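Local coordinates for MdcD (Pseudomonas aeruginosa, PDB 5VIP), which is the beta subunit of a biotin-independent malonate decarboxylase, a carboxyltransferase-family protein that probably carries out the decarboxylation of the malonyl thioester, at residues D103-V108 against I140-R145. Residues are numbered along the deposited sequence; the frame is centred on the assembly and turned at random.
Sequences DNRNGV and IVDLQR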
ATOM      1  N   ASP B 103     -21.719   2.999   1.444  1.00 18.15           N
ATOM      2  CA  ASP B 103     -22.631   4.127   1.638  1.00 17.31           C
ATOM      3  C   ASP B 103     -22.773   4.937   0.352  1.00 19.26           C
ATOM      4  O   ASP B 103     -23.880   5.240  -0.092  1.00 18.58           O
ATOM      5  CB  ASP B 103     -22.138   5.055   2.767  1.00 20.65           C
ATOM      6  CG  ASP B 103     -22.706   4.697   4.125  1.00 23.61           C
ATOM      7  OD1 ASP B 103     -23.610   3.837   4.191  1.00 24.85           O
ATOM      8  OD2 ASP B 103     -22.254   5.288   5.137  1.00 21.57           O
ATOM      9  N   ASN B 104     -21.642   5.293  -0.243  1.00 16.68           N
ATOM     10  CA  ASN B 104     -21.660   6.135  -1.432  1.00 19.13           C
ATOM     11  C   ASN B 104     -22.349   5.446  -2.606  1.00 19.22           C
ATOM     12  O   ASN B 104     -23.056   6.101  -3.377  1.00 24.18           O
ATOM     13  CB  ASN B 104     -20.236   6.562  -1.812  1.00 16.90           C
ATOM     14  CG  ASN B 104     -19.782   7.781  -1.030  1.00 19.51           C
ATOM     15  OD1 ASN B 104     -20.056   8.914  -1.422  1.00 15.74           O
ATOM     16  ND2 ASN B 104     -19.117   7.553   0.100  1.00 16.44           N
ATOM     17  N   ARG B 105     -22.161   4.136  -2.736  1.00 20.70           N
ATOM     18  CA  ARG B 105     -22.865   3.385  -3.781  1.00 25.76           C
ATOM     19  C   ARG B 105     -24.367   3.327  -3.500  1.00 27.08           C
ATOM     20  O   ARG B 105     -25.159   3.097  -4.410  1.00 30.63           O
ATOM     21  CB  ARG B 105     -22.308   1.969  -3.926  1.00 20.85           C
ATOM     22  CG  ARG B 105     -21.011   1.917  -4.714  1.00 20.50           C
ATOM     23  CD  ARG B 105     -20.542   0.493  -4.921  1.00 24.07           C
ATOM     24  NE  ARG B 105     -19.856  -0.053  -3.750  1.00 27.79           N
ATOM     25  CZ  ARG B 105     -18.552   0.092  -3.526  1.00 23.74           C
ATOM     26  NH1 ARG B 105     -17.813   0.778  -4.380  1.00 23.45           N
ATOM     27  NH2 ARG B 105     -17.992  -0.439  -2.452  1.00 27.79           N
ATOM     28  N   ASN B 106     -24.746   3.550  -2.241  1.00 24.18           N
ATOM     29  CA  ASN B 106     -26.154   3.620  -1.848  1.00 25.06           C
ATOM     30  C   ASN B 106     -26.686   5.054  -1.808  1.00 27.58           C
ATOM     31  O   ASN B 106     -27.771   5.298  -1.288  1.00 30.78           O
ATOM     32  CB  ASN B 106     -26.366   2.976  -0.472  1.00 29.40           C
ATOM     33  CG  ASN B 106     -26.127   1.476  -0.476  1.00 34.62           C
ATOM     34  OD1 ASN B 106     -26.343   0.796  -1.480  1.00 37.10           O
ATOM     35  ND2 ASN B 106     -25.698   0.948   0.668  1.00 35.52           N
ATOM     36  N   GLY B 107     -25.920   5.999  -2.345  1.00 23.55           N
ATOM     37  CA  GLY B 107     -26.353   7.382  -2.424  1.00 26.24           C
ATOM     38  C   GLY B 107     -26.113   8.229  -1.188  1.00 24.01           C
ATOM     39  O   GLY B 107     -26.639   9.334  -1.087  1.00 26.49           O
ATOM     40  N   VAL B 108     -25.318   7.718  -0.249  1.00 20.73           N
ATOM     41  CA  VAL B 108     -25.030   8.429   0.994  1.00 21.10           C
ATOM     42  C   VAL B 108     -23.582   8.905   0.954  1.00 19.33           C
ATOM     43  O   VAL B 108     -22.691   8.083   0.898  1.00 19.21           O
ATOM     44  CB  VAL B 108     -25.252   7.528   2.223  1.00 22.45           C
ATOM     45  CG1 VAL B 108     -24.808   8.240   3.510  1.00 21.68           C
ATOM     46  CG2 VAL B 108     -26.712   7.087   2.310  1.00 27.17           C
ATOM     47  N   ILE B 140      -9.269   2.796  -0.013  1.00 11.40           N
ATOM     48  CA  ILE B 140      -9.112   4.228  -0.259  1.00 13.46           C
ATOM     49  C   ILE B 140      -9.347   4.541  -1.732  1.00 13.46           C
ATOM     50  O   ILE B 140     -10.045   5.501  -2.077  1.00 12.78           O
ATOM     51  CB  ILE B 140      -7.716   4.724   0.167  1.00 11.47           C
ATOM     52  CG1 ILE B 140      -7.651   4.797   1.698  1.00 13.43           C
ATOM     53  CG2 ILE B 140      -7.419   6.112  -0.443  1.00 13.04           C
ATOM     54  CD1 ILE B 140      -6.249   4.896   2.216  1.00 11.17           C
ATOM     55  N   VAL B 141      -8.786   3.707  -2.604  1.00 11.80           N
ATOM     56  CA  VAL B 141      -8.941   3.912  -4.039  1.00 13.51           C
ATOM     57  C   VAL B 141     -10.420   3.746  -4.429  1.00 14.80           C
ATOM     58  O   VAL B 141     -10.965   4.557  -5.183  1.00 14.66           O
ATOM     59  CB  VAL B 141      -8.027   2.945  -4.840  1.00 13.11           C
ATOM     60  CG1 VAL B 141      -8.228   3.111  -6.364  1.00 14.66           C
ATOM     61  CG2 VAL B 141      -6.561   3.197  -4.480  1.00 11.30           C
ATOM     62  N   ASP B 142     -11.072   2.720  -3.889  1.00 13.15           N
ATOM     63  CA  ASP B 142     -12.501   2.493  -4.160  1.00 14.53           C
ATOM     64  C   ASP B 142     -13.336   3.689  -3.703  1.00 15.78           C
ATOM     65  O   ASP B 142     -14.166   4.182  -4.456  1.00 16.73           O
ATOM     66  CB  ASP B 142     -12.983   1.211  -3.473  1.00 17.61           C
ATOM     67  CG  ASP B 142     -14.428   0.864  -3.800  1.00 23.65           C
ATOM     68  OD1 ASP B 142     -15.000   1.442  -4.753  1.00 24.36           O
ATOM     69  OD2 ASP B 142     -14.988  -0.009  -3.098  1.00 23.00           O
ATOM     70  N   LEU B 143     -13.093   4.168  -2.485  1.00 13.11           N
ATOM     71  CA  LEU B 143     -13.888   5.254  -1.927  1.00 13.44           C
ATOM     72  C   LEU B 143     -13.694   6.551  -2.712  1.00 14.13           C
ATOM     73  O   LEU B 143     -14.627   7.343  -2.853  1.00 16.42           O
ATOM     74  CB  LEU B 143     -13.542   5.471  -0.445  1.00 13.46           C
ATOM     75  CG  LEU B 143     -14.223   6.641   0.293  1.00 13.03           C
ATOM     76  CD1 LEU B 143     -15.762   6.587   0.167  1.00 12.14           C
ATOM     77  CD2 LEU B 143     -13.821   6.647   1.765  1.00 13.27           C
ATOM     78  N   GLN B 144     -12.492   6.749  -3.244  1.00 13.80           N
ATOM     79  CA  GLN B 144     -12.176   7.986  -3.941  1.00 15.29           C
ATOM     80  C   GLN B 144     -12.677   8.001  -5.392  1.00 16.98           C
ATOM     81  O   GLN B 144     -12.351   8.903  -6.161  1.00 16.09           O
ATOM     82  CB  GLN B 144     -10.679   8.263  -3.852  1.00 14.62           C
ATOM     83  CG  GLN B 144     -10.327   8.705  -2.417  1.00 13.18           C
ATOM     84  CD  GLN B 144      -8.883   9.109  -2.204  1.00 14.41           C
ATOM     85  OE1 GLN B 144      -8.580   9.808  -1.242  1.00 16.88           O
ATOM     86  NE2 GLN B 144      -7.986   8.673  -3.084  1.00 13.52           N
ATOM     87  N   ARG B 145     -13.513   7.031  -5.738  1.00 14.99           N
ATOM     88  CA  ARG B 145     -14.371   7.167  -6.912  1.00 18.90           C
ATOM     89  C   ARG B 145     -15.577   8.058  -6.590  1.00 20.41           C
ATOM     90  O   ARG B 145     -16.267   8.528  -7.494  1.00 17.80           O
ATOM     91  CB  ARG B 145     -14.817   5.793  -7.405  1.00 19.26           C
ATOM     92  CG  ARG B 145     -13.645   4.971  -7.940  1.00 20.39           C
ATOM     93  CD  ARG B 145     -14.098   3.667  -8.540  1.00 28.57           C
ATOM     94  NE  ARG B 145     -14.720   2.785  -7.564  1.00 25.89           N
ATOM     95  CZ  ARG B 145     -15.265   1.615  -7.885  1.00 27.66           C
ATOM     96  NH1 ARG B 145     -15.256   1.219  -9.144  1.00 32.09           N
ATOM     97  NH2 ARG B 145     -15.824   0.853  -6.958  1.00 28.13           N
TER
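R105 reaches across from the end of helix 87-105 and grips the carboxylate of D142 end-on, with one terminal nitrogen for each oxygen. NH1 of R105 lies 2.9 Å from OD1 of D142, while NH2 of R105 lies 3.1 Å from OD2 of D142. The two flat groups are only 12° from coplanar, and NH1 meets the syn lone pair of OD1; NH2 comes to the syn side of OD2 from somewhat out of the carboxylate plane. A long, flexible arginine suits this exposed position at the helix end, since its CB does not aim at the other helix and a bend at chi3 (-80°) brings the guanidinium over. The short aspartate, its CG anti to the backbone N (chi1 -176°), holds the carboxylate out to meet it.

R145, just past the end of helix 126-143, brings a second guanidinium to OD1 of D142, although the very short modelled spacing there is doubtful in detail. NH2 of R145 stands 3.3 Å from NH1 of R105, a meeting of like charges that the shared carboxylate probably offsets. NH1 of R105 is also hydrogen-bonded to the hydroxyl of Y146.

Beneath this charged layer, CD1 of L143 packs against ND2 of N104 at 3.5 Å. The amide is chiefly committed to its own side, with ND2 bonded to the carbonyls of A100 and T110, while the branched apolar side chain of buried L143 packs on L97, A100 and A112. G107 ends helix 87-105 as the C-prime residue of a Schellman motif, closed by V108 N to D103 O and G107 N to N104 O; its positive phi would press a CB against the carbonyl O before it, which favours glycine. The result is a surface salt-bridge network joining the C-terminal ends of two neighbouring helices, each leading into a parallel strand, in the crotonase-like fold of carboxyltransferase domains.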